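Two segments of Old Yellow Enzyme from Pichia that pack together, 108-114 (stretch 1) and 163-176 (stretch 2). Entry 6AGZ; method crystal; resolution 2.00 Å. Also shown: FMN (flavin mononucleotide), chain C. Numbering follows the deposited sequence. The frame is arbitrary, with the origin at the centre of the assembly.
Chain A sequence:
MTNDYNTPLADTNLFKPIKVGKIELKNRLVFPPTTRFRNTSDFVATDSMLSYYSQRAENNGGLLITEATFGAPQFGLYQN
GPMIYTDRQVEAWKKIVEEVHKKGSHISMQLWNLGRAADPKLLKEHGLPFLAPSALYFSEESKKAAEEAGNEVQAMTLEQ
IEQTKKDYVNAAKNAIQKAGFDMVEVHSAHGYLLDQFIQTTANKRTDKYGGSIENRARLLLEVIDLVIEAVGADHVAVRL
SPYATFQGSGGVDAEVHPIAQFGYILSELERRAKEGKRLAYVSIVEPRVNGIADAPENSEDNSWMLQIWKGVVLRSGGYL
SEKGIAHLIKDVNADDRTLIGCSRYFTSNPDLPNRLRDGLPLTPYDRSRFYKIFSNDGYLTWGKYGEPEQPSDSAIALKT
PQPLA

Stretch 1 (108-114) SMQLWNL
Stretch 2, residues 163-176: QTKKDYVNAAKNAI

Leu111 forms the apolar centre. Its CA-to-CB bond points toward the helix, and with chi1 m (-69°) and chi2 t (-174°) its CD1 lies 3.9 Å from Ala171 CB, 4.0 Å from Ala172 N and 4.1 Å from Tyr168 CD2. Alanine suits this ridge: its single methyl leaves the leucine close to the helix backbone.

Strand 108-112, extended (phi -88 to -119°, psi 126 to 146°), runs nearly antiparallel to helix 163-176 (163°), the axes approaching to 9.6 Å. The helix keeps i to i+4 hydrogen bonds of 2.9-3.0 Å, with a wider pi-type turn at 174-176. Strand alternation sends Met109, Leu111 and Asn113, just past the strand, toward the helix; in register, Met109 CA lies 7.0 Å from Ala175 CA, Leu111 CA 7.8 Å from Ala171 CA and Asn113 CA 9.1 Å from Thr164 CA. Met109 (t, t, m) brings SD to 4.1 Å from Ala175 CB. Between these residues, Gln110 (t, t) reaches FMN instead: Gln110 NE2 donates to FMN O2 and Gln110 OE1 accepts from FMN N3, both at 2.9 Å.

No direct hydrogen bond crosses the 309 Å² contact; water links its polar edge. Tyr168 (chi1 -91°, chi2 106°) starts sideways, but its OH comes 3.3 Å from Asn113 CB. One water lies 2.6 Å from Tyr168 OH and donates to Leu111 O (2.8 Å). Another accepts from Asn113 ND2 (3.1 Å; chi1 t) and donates to Thr164 OG1 (2.8 Å; chi1 m).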

# COMPACT_ATOMS: atom_id res chain seq x y z
N SER A 108 -5.56 -23.18 16.61
CA SER A 108 -4.88 -21.97 17.06
C SER A 108 -5.84 -21.17 17.93
O SER A 108 -7.05 -21.16 17.70
CB SER A 108 -4.42 -21.12 15.87
OG SER A 108 -4.03 -19.82 16.28
N MET A 109 -5.29 -20.50 18.94
CA MET A 109 -6.09 -19.65 19.82
C MET A 109 -5.84 -18.19 19.47
O MET A 109 -4.69 -17.73 19.45
CB MET A 109 -5.77 -19.90 21.30
CG MET A 109 -6.28 -18.78 22.20
SD MET A 109 -6.21 -19.13 23.97
CE MET A 109 -7.64 -20.18 24.18
N GLN A 110 -6.92 -17.45 19.21
CA GLN A 110 -6.83 -16.01 19.00
C GLN A 110 -6.95 -15.31 20.35
O GLN A 110 -7.85 -15.62 21.14
CB GLN A 110 -7.93 -15.52 18.05
CG GLN A 110 -7.75 -14.08 17.62
CD GLN A 110 -8.98 -13.50 16.96
OE1 GLN A 110 -10.09 -13.63 17.47
NE2 GLN A 110 -8.79 -12.87 15.80
N LEU A 111 -6.04 -14.37 20.61
CA LEU A 111 -6.03 -13.62 21.86
C LEU A 111 -6.75 -12.29 21.67
O LEU A 111 -6.45 -11.54 20.74
CB LEU A 111 -4.60 -13.38 22.34
CG LEU A 111 -3.82 -14.61 22.81
CD1 LEU A 111 -2.48 -14.20 23.39
CD2 LEU A 111 -4.63 -15.41 23.83
N TRP A 112 -7.68 -12.00 22.57
CA TRP A 112 -8.55 -10.84 22.47
C TRP A 112 -8.14 -9.78 23.48
O TRP A 112 -7.72 -10.10 24.60
CB TRP A 112 -10.01 -11.24 22.70
CG TRP A 112 -11.01 -10.45 21.91
CD1 TRP A 112 -10.76 -9.48 20.98
CD2 TRP A 112 -12.44 -10.59 21.96
NE1 TRP A 112 -11.94 -9.01 20.46
CE2 TRP A 112 -12.98 -9.68 21.04
CE3 TRP A 112 -13.31 -11.41 22.69
CZ2 TRP A 112 -14.35 -9.55 20.84
CZ3 TRP A 112 -14.67 -11.29 22.48
CH2 TRP A 112 -15.18 -10.36 21.57
N ASN A 113 -8.27 -8.52 23.09
CA ASN A 113 -8.12 -7.39 24.01
C ASN A 113 -9.08 -6.31 23.56
O ASN A 113 -8.95 -5.78 22.45
CB ASN A 113 -6.68 -6.87 24.04
CG ASN A 113 -6.41 -5.96 25.22
OD1 ASN A 113 -7.30 -5.27 25.71
ND2 ASN A 113 -5.17 -5.97 25.70
N LEU A 114 -10.05 -5.98 24.41
CA LEU A 114 -11.19 -5.18 23.98
C LEU A 114 -10.87 -3.70 23.89
O LEU A 114 -11.24 -3.04 22.92
CB LEU A 114 -12.37 -5.41 24.92
CG LEU A 114 -12.91 -6.85 24.94
CD1 LEU A 114 -14.18 -6.94 25.77
CD2 LEU A 114 -13.16 -7.34 23.52
N GLN A 163 2.28 -3.61 31.12
CA GLN A 163 1.52 -4.73 31.67
C GLN A 163 0.72 -5.44 30.58
O GLN A 163 0.53 -6.66 30.65
CB GLN A 163 0.59 -4.23 32.78
CG GLN A 163 -0.06 -5.35 33.58
CD GLN A 163 0.97 -6.23 34.27
OE1 GLN A 163 1.86 -5.73 34.95
NE2 GLN A 163 0.85 -7.54 34.08
N THR A 164 0.24 -4.69 29.59
CA THR A 164 -0.44 -5.32 28.46
C THR A 164 0.50 -6.27 27.72
O THR A 164 0.13 -7.41 27.40
CB THR A 164 -0.99 -4.25 27.51
OG1 THR A 164 -2.02 -3.51 28.17
CG2 THR A 164 -1.56 -4.90 26.25
N LYS A 165 1.73 -5.82 27.46
CA LYS A 165 2.71 -6.67 26.79
C LYS A 165 2.97 -7.94 27.61
O LYS A 165 2.91 -9.06 27.09
CB LYS A 165 4.00 -5.89 26.56
CG LYS A 165 3.79 -4.57 25.83
CD LYS A 165 4.88 -3.57 26.17
CE LYS A 165 6.01 -3.62 25.17
NZ LYS A 165 7.11 -2.68 25.53
N LYS A 166 3.26 -7.77 28.91
CA LYS A 166 3.53 -8.93 29.76
C LYS A 166 2.34 -9.88 29.78
O LYS A 166 2.51 -11.11 29.79
CB LYS A 166 3.88 -8.46 31.17
CG LYS A 166 5.11 -7.58 31.24
CD LYS A 166 5.44 -7.19 32.67
CE LYS A 166 6.63 -6.24 32.72
NZ LYS A 166 6.80 -5.62 34.07
N ASP A 167 1.12 -9.34 29.79
CA ASP A 167 -0.07 -10.19 29.78
C ASP A 167 -0.19 -10.97 28.48
O ASP A 167 -0.58 -12.14 28.49
CB ASP A 167 -1.33 -9.35 30.01
CG ASP A 167 -1.42 -8.80 31.42
OD1 ASP A 167 -0.66 -9.28 32.30
OD2 ASP A 167 -2.25 -7.90 31.66
N TYR A 168 0.13 -10.33 27.35
CA TYR A 168 0.16 -11.06 26.08
C TYR A 168 1.16 -12.20 26.13
O TYR A 168 0.87 -13.31 25.66
CB TYR A 168 0.50 -10.11 24.93
CG TYR A 168 -0.70 -9.47 24.27
CD1 TYR A 168 -1.01 -8.14 24.48
CD2 TYR A 168 -1.52 -10.21 23.42
CE1 TYR A 168 -2.10 -7.55 23.86
CE2 TYR A 168 -2.62 -9.63 22.80
CZ TYR A 168 -2.90 -8.30 23.03
OH TYR A 168 -3.99 -7.72 22.41
N VAL A 169 2.34 -11.96 26.70
CA VAL A 169 3.35 -13.02 26.80
C VAL A 169 2.84 -14.17 27.65
O VAL A 169 2.96 -15.35 27.28
CB VAL A 169 4.67 -12.45 27.34
CG1 VAL A 169 5.68 -13.58 27.57
CG2 VAL A 169 5.24 -11.42 26.39
N ASN A 170 2.25 -13.85 28.81
CA ASN A 170 1.76 -14.89 29.71
C ASN A 170 0.64 -15.70 29.07
O ASN A 170 0.62 -16.93 29.18
CB ASN A 170 1.29 -14.26 31.02
CG ASN A 170 0.63 -15.27 31.94
OD1 ASN A 170 1.29 -16.16 32.49
ND2 ASN A 170 -0.68 -15.13 32.13
N ALA A 171 -0.29 -15.03 28.38
CA ALA A 171 -1.38 -15.74 27.73
C ALA A 171 -0.87 -16.62 26.59
O ALA A 171 -1.35 -17.74 26.40
CB ALA A 171 -2.42 -14.75 27.21
N ALA A 172 0.12 -16.12 25.83
CA ALA A 172 0.69 -16.92 24.76
C ALA A 172 1.39 -18.16 25.31
O ALA A 172 1.28 -19.25 24.73
CB ALA A 172 1.66 -16.08 23.93
N LYS A 173 2.12 -18.01 26.42
CA LYS A 173 2.77 -19.17 27.03
C LYS A 173 1.74 -20.17 27.55
O LYS A 173 1.92 -21.38 27.39
CB LYS A 173 3.71 -18.72 28.14
CG LYS A 173 4.97 -18.03 27.65
CD LYS A 173 5.73 -17.38 28.79
CE LYS A 173 6.23 -18.40 29.80
NZ LYS A 173 7.25 -19.31 29.22
N ASN A 174 0.67 -19.68 28.18
CA ASN A 174 -0.39 -20.58 28.64
C ASN A 174 -1.01 -21.34 27.48
O ASN A 174 -1.26 -22.54 27.58
CB ASN A 174 -1.46 -19.79 29.39
CG ASN A 174 -0.98 -19.28 30.74
OD1 ASN A 174 0.03 -19.73 31.26
ND2 ASN A 174 -1.72 -18.34 31.30
N ALA A 175 -1.26 -20.65 26.36
CA ALA A 175 -1.89 -21.30 25.22
C ALA A 175 -0.97 -22.34 24.59
O ALA A 175 -1.35 -23.51 24.43
CB ALA A 175 -2.30 -20.24 24.19
N ILE A 176 0.24 -21.93 24.23
CA ILE A 176 1.13 -22.81 23.47
C ILE A 176 1.67 -23.92 24.36
O ILE A 176 1.57 -25.11 24.03
CB ILE A 176 2.28 -22.00 22.84
CG1 ILE A 176 1.72 -20.99 21.83
CG2 ILE A 176 3.29 -22.92 22.18
CD1 ILE A 176 0.94 -21.64 20.70
N1 FMN C . -13.36 -12.45 13.94
C2 FMN C . -12.31 -12.37 14.84
O2 FMN C . -11.19 -12.04 14.45
N3 FMN C . -12.52 -12.65 16.17
C4 FMN C . -13.77 -13.01 16.61
O4 FMN C . -13.96 -13.27 17.80
C4A FMN C . -14.82 -13.10 15.71
N5 FMN C . -16.07 -13.46 16.16
C5A FMN C . -17.12 -13.55 15.27
C6 FMN C . -18.38 -13.92 15.72
C7 FMN C . -19.45 -14.01 14.84
C7M FMN C . -20.80 -14.41 15.33
C8 FMN C . -19.25 -13.73 13.49
C8M FMN C . -20.40 -13.82 12.53
C9 FMN C . -17.99 -13.35 13.04
C9A FMN C . -16.92 -13.27 13.92
N10 FMN C . -15.67 -12.90 13.47
C10 FMN C . -14.62 -12.81 14.37
C1' FMN C . -15.44 -12.60 12.02
C2' FMN C . -15.18 -13.93 11.31
O2' FMN C . -14.01 -14.51 11.84
C3' FMN C . -15.05 -13.80 9.79
O3' FMN C . -13.93 -13.00 9.47
C4' FMN C . -16.32 -13.19 9.19
O4' FMN C . -17.45 -13.85 9.72
C5' FMN C . -16.34 -13.33 7.67
O5' FMN C . -16.17 -14.68 7.32
P FMN C . -17.41 -15.51 6.71
O1P FMN C . -17.99 -14.75 5.54
O2P FMN C . -16.94 -16.87 6.24
O3P FMN C . -18.46 -15.69 7.78
O HOH W 1 -5.63 -8.91 20.84
O HOH W 2 -4.57 -4.63 28.48